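PDB 1QDD: lithostathine-1-alpha from Homo sapiens, which probably inhibits spontaneous calcium carbonate precipitation and may be associated with pancreas and brain regeneration. Local coordinates for residues N19-Y24 with T55-A60; V36-Y41 with G48-V53. The protein carries 1 engineered substitution. One frame throughout, in Å; residues are numbered along the deposited sequence.

Contact 1 of 2, residues N19-Y24 with T55-A60; sequences NAYRSY and TQAEGA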
loop_
_atom_site.group_PDB
_atom_site.type_symbol
_atom_site.label_atom_id
_atom_site.label_comp_id
_atom_site.label_asym_id
_atom_site.label_seq_id
_atom_site.Cartn_x
_atom_site.Cartn_y
_atom_site.Cartn_z
ATOM N N ASN A 19 1.935 8.946 9.191
ATOM C CA ASN A 19 1.208 8.455 10.355
ATOM C C ASN A 19 1.698 7.087 10.811
ATOM O O ASN A 19 1.927 6.185 10.000
ATOM C CB ASN A 19 -0.281 8.367 10.008
ATOM C CG ASN A 19 -0.990 9.704 9.956
ATOM O OD1 ASN A 19 -0.799 10.477 9.024
ATOM N ND2 ASN A 19 -1.816 9.991 10.956
ATOM N N ALA A 20 1.777 6.911 12.130
ATOM C CA ALA A 20 2.238 5.669 12.731
ATOM C C ALA A 20 1.158 4.614 12.912
ATOM O O ALA A 20 0.060 4.922 13.363
ATOM C CB ALA A 20 2.844 5.974 14.109
ATOM N N TYR A 21 1.521 3.355 12.687
ATOM C CA TYR A 21 0.720 2.197 13.041
ATOM C C TYR A 21 1.680 1.023 13.241
ATOM O O TYR A 21 2.445 0.658 12.355
ATOM C CB TYR A 21 -0.338 1.856 11.985
ATOM C CG TYR A 21 -1.152 0.612 12.297
ATOM C CD1 TYR A 21 -2.133 0.616 13.281
ATOM C CD2 TYR A 21 -0.917 -0.578 11.623
ATOM C CE1 TYR A 21 -2.846 -0.534 13.583
ATOM C CE2 TYR A 21 -1.629 -1.729 11.913
ATOM C CZ TYR A 21 -2.604 -1.693 12.885
ATOM O OH TYR A 21 -3.302 -2.850 13.180
ATOM N N ARG A 22 1.727 0.496 14.464
ATOM C CA ARG A 22 2.523 -0.675 14.791
ATOM C C ARG A 22 3.930 -0.705 14.224
ATOM O O ARG A 22 4.296 -1.598 13.447
ATOM C CB ARG A 22 1.799 -1.953 14.324
ATOM C CG ARG A 22 0.660 -2.365 15.226
ATOM C CD ARG A 22 0.362 -3.851 15.174
ATOM N NE ARG A 22 -1.029 -4.181 15.364
ATOM C CZ ARG A 22 -2.058 -3.549 15.882
ATOM N NH1 ARG A 22 -2.026 -2.322 16.386
ATOM N NH2 ARG A 22 -3.248 -4.154 15.892
ATOM N N SER A 23 4.770 0.243 14.588
ATOM C CA SER A 23 6.179 0.299 14.231
ATOM C C SER A 23 6.516 0.730 12.816
ATOM O O SER A 23 7.695 0.846 12.464
ATOM C CB SER A 23 6.853 -1.044 14.577
ATOM O OG SER A 23 6.652 -1.336 15.953
ATOM N N TYR A 24 5.531 1.036 11.973
ATOM C CA TYR A 24 5.754 1.518 10.615
ATOM C C TYR A 24 5.087 2.884 10.462
ATOM O O TYR A 24 4.222 3.288 11.250
ATOM C CB TYR A 24 5.187 0.526 9.590
ATOM C CG TYR A 24 6.049 -0.705 9.398
ATOM C CD1 TYR A 24 6.002 -1.771 10.282
ATOM C CD2 TYR A 24 6.893 -0.805 8.309
ATOM C CE1 TYR A 24 6.821 -2.876 10.116
ATOM C CE2 TYR A 24 7.705 -1.913 8.106
ATOM C CZ TYR A 24 7.657 -2.938 9.026
ATOM O OH TYR A 24 8.470 -4.042 8.830
ATOM N N THR A 55 -2.939 -7.783 7.704
ATOM C CA THR A 55 -3.975 -8.163 8.659
ATOM C C THR A 55 -5.232 -7.342 8.355
ATOM O O THR A 55 -5.120 -6.260 7.724
ATOM C CB THR A 55 -3.604 -7.910 10.133
ATOM O OG1 THR A 55 -3.434 -6.489 10.312
ATOM C CG2 THR A 55 -2.361 -8.642 10.612
ATOM N N GLN A 56 -6.373 -7.751 8.864
ATOM C CA GLN A 56 -7.609 -6.986 8.725
ATOM C C GLN A 56 -7.462 -5.630 9.397
ATOM O O GLN A 56 -7.925 -4.606 8.847
ATOM C CB GLN A 56 -8.772 -7.765 9.332
ATOM C CG GLN A 56 -10.159 -7.219 8.987
ATOM C CD GLN A 56 -11.215 -8.129 9.605
ATOM O OE1 GLN A 56 -12.042 -7.709 10.403
ATOM N NE2 GLN A 56 -11.130 -9.424 9.326
ATOM N N ALA A 57 -6.840 -5.559 10.563
ATOM C CA ALA A 57 -6.649 -4.299 11.275
ATOM C C ALA A 57 -5.765 -3.319 10.515
ATOM O O ALA A 57 -6.062 -2.105 10.499
ATOM C CB ALA A 57 -6.111 -4.565 12.682
ATOM N N GLU A 58 -4.742 -3.789 9.824
ATOM C CA GLU A 58 -3.917 -2.930 8.973
ATOM C C GLU A 58 -4.738 -2.416 7.794
ATOM O O GLU A 58 -4.641 -1.211 7.453
ATOM C CB GLU A 58 -2.663 -3.670 8.500
ATOM C CG GLU A 58 -1.670 -2.776 7.773
ATOM C CD GLU A 58 -0.346 -3.439 7.493
ATOM O OE1 GLU A 58 -0.300 -4.691 7.400
ATOM O OE2 GLU A 58 0.663 -2.722 7.322
ATOM N N GLY A 59 -5.586 -3.234 7.192
ATOM C CA GLY A 59 -6.474 -2.793 6.123
ATOM C C GLY A 59 -7.409 -1.694 6.594
ATOM O O GLY A 59 -7.661 -0.717 5.862
ATOM N N ALA A 60 -7.951 -1.794 7.799
ATOM C CA ALA A 60 -8.842 -0.789 8.367
ATOM C C ALA A 60 -8.092 0.506 8.608
ATOM O O ALA A 60 -8.634 1.602 8.342
ATOM C CB ALA A 60 -9.477 -1.316 9.645
HETATM O O HOH W 1 -1.593 -5.493 12.068
#
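Tyr21 lies against the first turn of helix 56-68, touching Ala57 and Glu58. Thr55, just before the helix, is its N-cap: its OG1 accepts a bond from Glu58 N at 3.0 Å, and the same oxygen bonds a water 2.7 Å away. That water in turn makes a weak bond to Tyr21 OH, 3.3 Å off, which ties the phenol loosely to the helix end. Ala57 comes next to the tyrosine along the helix. Its methyl CB lies 3.3 Å from Tyr21 OH, and the hydroxyl rests against this methyl in a plain van der Waals contact. Arg22 comes in beside this pair, its NH2 reaching to 4.3 Å from Ala57 CB. Within the hairpin, Arg22 CG lies over one face of the Tyr21 ring and the guanidinium turns one of its own faces to the phenol oxygen. At Glu58 the touching atoms are backbone and stem: Tyr21 CE2 sits 3.9 Å from Glu58 CA and only slightly further from CB. Tyr21 gets there because its CG is anti to the backbone N (chi1 177°), which sends the ring from the strand to the helix, where Phe61 stacks on it. The carboxylate of Glu58, at the end of an extended chain, leaves the tyrosine behind for Tyr26 OH and a salt bridge with Lys141, both through OE2, while OE1 takes Leu54 N. The arrangement joins the type I' turn of a tight β-hairpin, Tyr21 to Tyr24, to the capped first turn of a helix, within the C-type lectin fold.

Contact 2 of 2, residues V36-Y41 with G48-V53; sequences VDADLY and GNLVSV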
loop_
_atom_site.group_PDB
_atom_site.type_symbol
_atom_site.label_atom_id
_atom_site.label_comp_id
_atom_site.label_asym_id
_atom_site.label_seq_id
_atom_site.Cartn_x
_atom_site.Cartn_y
_atom_site.Cartn_z
ATOM N N VAL A 36 4.532 0.644 -11.124
ATOM C CA VAL A 36 5.988 0.581 -10.954
ATOM C C VAL A 36 6.579 1.900 -10.482
ATOM O O VAL A 36 7.446 1.949 -9.609
ATOM C CB VAL A 36 6.676 0.130 -12.260
ATOM C CG1 VAL A 36 8.191 0.299 -12.218
ATOM C CG2 VAL A 36 6.339 -1.327 -12.562
ATOM N N ASP A 37 6.143 3.011 -11.068
ATOM C CA ASP A 37 6.637 4.337 -10.715
ATOM C C ASP A 37 6.220 4.741 -9.303
ATOM O O ASP A 37 7.000 5.389 -8.593
ATOM C CB ASP A 37 6.229 5.381 -11.753
ATOM C CG ASP A 37 6.965 5.226 -13.077
ATOM O OD1 ASP A 37 7.961 4.483 -13.139
ATOM O OD2 ASP A 37 6.536 5.860 -14.068
ATOM N N ALA A 38 5.044 4.320 -8.845
ATOM C CA ALA A 38 4.587 4.553 -7.476
ATOM C C ALA A 38 5.468 3.774 -6.501
ATOM O O ALA A 38 5.919 4.344 -5.498
ATOM C CB ALA A 38 3.128 4.172 -7.333
ATOM N N ASP A 39 5.748 2.501 -6.782
ATOM C CA ASP A 39 6.617 1.732 -5.889
ATOM C C ASP A 39 8.023 2.326 -5.827
ATOM O O ASP A 39 8.610 2.372 -4.739
ATOM C CB ASP A 39 6.644 0.263 -6.300
ATOM C CG ASP A 39 7.236 -0.632 -5.234
ATOM O OD1 ASP A 39 6.666 -0.770 -4.134
ATOM O OD2 ASP A 39 8.313 -1.227 -5.479
ATOM N N LEU A 40 8.546 2.824 -6.935
ATOM C CA LEU A 40 9.856 3.490 -6.933
ATOM C C LEU A 40 9.845 4.746 -6.092
ATOM O O LEU A 40 10.807 5.008 -5.351
ATOM C CB LEU A 40 10.300 3.777 -8.373
ATOM C CG LEU A 40 10.743 2.565 -9.195
ATOM C CD1 LEU A 40 10.964 2.949 -10.653
ATOM C CD2 LEU A 40 11.997 1.916 -8.627
ATOM N N TYR A 41 8.776 5.551 -6.103
ATOM C CA TYR A 41 8.678 6.724 -5.250
ATOM C C TYR A 41 8.782 6.290 -3.795
ATOM O O TYR A 41 9.521 6.857 -2.972
ATOM C CB TYR A 41 7.377 7.514 -5.501
ATOM C CG TYR A 41 7.240 8.737 -4.618
ATOM C CD1 TYR A 41 7.566 10.009 -5.094
ATOM C CD2 TYR A 41 6.803 8.662 -3.305
ATOM C CE1 TYR A 41 7.461 11.132 -4.284
ATOM C CE2 TYR A 41 6.713 9.765 -2.491
ATOM C CZ TYR A 41 7.035 11.006 -2.986
ATOM O OH TYR A 41 6.936 12.114 -2.159
ATOM N N GLY A 48 11.046 2.676 1.670
ATOM C CA GLY A 48 9.779 1.967 1.839
ATOM C C GLY A 48 9.390 1.219 0.580
ATOM O O GLY A 48 10.194 0.887 -0.290
ATOM N N ASN A 49 8.108 0.879 0.457
ATOM C CA ASN A 49 7.496 0.200 -0.666
ATOM C C ASN A 49 6.008 0.594 -0.685
ATOM O O ASN A 49 5.515 1.122 0.310
ATOM C CB ASN A 49 7.534 -1.329 -0.655
ATOM C CG ASN A 49 8.836 -1.913 -1.153
ATOM O OD1 ASN A 49 9.612 -2.418 -0.322
ATOM N ND2 ASN A 49 9.130 -1.884 -2.440
ATOM N N LEU A 50 5.323 0.323 -1.779
ATOM C CA LEU A 50 3.876 0.454 -1.779
ATOM C C LEU A 50 3.383 -0.390 -0.600
ATOM O O LEU A 50 3.963 -1.443 -0.264
ATOM C CB LEU A 50 3.256 -0.098 -3.063
ATOM C CG LEU A 50 3.267 0.817 -4.290
ATOM C CD1 LEU A 50 2.840 0.082 -5.549
ATOM C CD2 LEU A 50 2.377 2.041 -4.052
ATOM N N VAL A 51 2.297 0.012 0.031
ATOM C CA VAL A 51 1.825 -0.655 1.237
ATOM C C VAL A 51 1.530 -2.128 1.015
ATOM O O VAL A 51 0.910 -2.521 0.030
ATOM C CB VAL A 51 0.619 0.113 1.823
ATOM C CG1 VAL A 51 -0.604 0.111 0.929
ATOM C CG2 VAL A 51 0.243 -0.378 3.212
ATOM N N SER A 52 1.906 -2.941 2.004
ATOM C CA SER A 52 1.540 -4.344 2.115
ATOM C C SER A 52 0.501 -4.454 3.237
ATOM O O SER A 52 0.733 -3.906 4.319
ATOM C CB SER A 52 2.695 -5.270 2.464
ATOM O OG SER A 52 3.737 -5.238 1.530
ATOM N N VAL A 53 -0.645 -5.039 2.978
ATOM C CA VAL A 53 -1.756 -5.151 3.937
ATOM C C VAL A 53 -1.778 -6.591 4.449
ATOM O O VAL A 53 -2.188 -7.490 3.713
ATOM C CB VAL A 53 -3.088 -4.750 3.294
ATOM C CG1 VAL A 53 -4.222 -4.763 4.305
ATOM C CG2 VAL A 53 -3.001 -3.379 2.618
#
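Asp39 grips Asn49 and Leu50 with one carboxylate, and hydrogen bonds and apolar packing run side by side. The backbone N of Leu50 gives OD1 of Asp39 a nearly straight bond of 2.9 Å (173°), which arrives almost along the C-O axis. In the conformer described, Asn49 ND2 lies 3.2 Å from Asp39 OD1 and equally far from Asp39 OD2, meeting both on their syn sides; the bond to OD1 is the straighter. Carboxylate and amide planes are only 16° apart, and the amide nitrogen is shared between the two oxygens, slightly out of the carboxylate plane. Asp39 is brought to the strand by a chi1 of -166°, with CG anti to the backbone N. Its OD1 takes Leu50 N and Asn49 ND2 and is also hydrogen-bonded with Ser92 OG.

Among the apolar contacts, Leu50 CD2 meets the methyl CB of Ala38 at 4.0 Å, while Leu50 CD1 lies 3.9 Å from Asp39 CB, covering the stem of the acid.

Around this contact, Phe138 of strand 136-143 touches both Ala38 and Leu50, and Trp35 and Cys42 of helix 35-44 also press on the leucine. Strand 49-50 pairs antiparallel with strand 136-143, Asn49 bonding through its backbone to Lys141, so the carboxylate clasps helix 35-44 to a strand that already belongs to the main sheet.

How the contacts relate
Contact 2 is buried, whereas contact 1 is only partly so: the centre of contact 2 lies about 6 Å from that of the chain, the centre of contact 1 about 11 Å, and the two centres are about 16 Å apart. Their chemistry differs: direct bonds to a carboxylate join helix and strand at 36-41/48-53, while at 19-24/55-60 an aromatic side chain leans on a helix start with a weak water link. Contact 2 is nested in the loop that contact 1 closes. Strand 49-50 leads on to helix 56-68, and the two sites touch where Gly59 CA packs on Val53 CG1. Both reach the same sheet, with Lys141 of strand 136-143 serving both neighbourhoods.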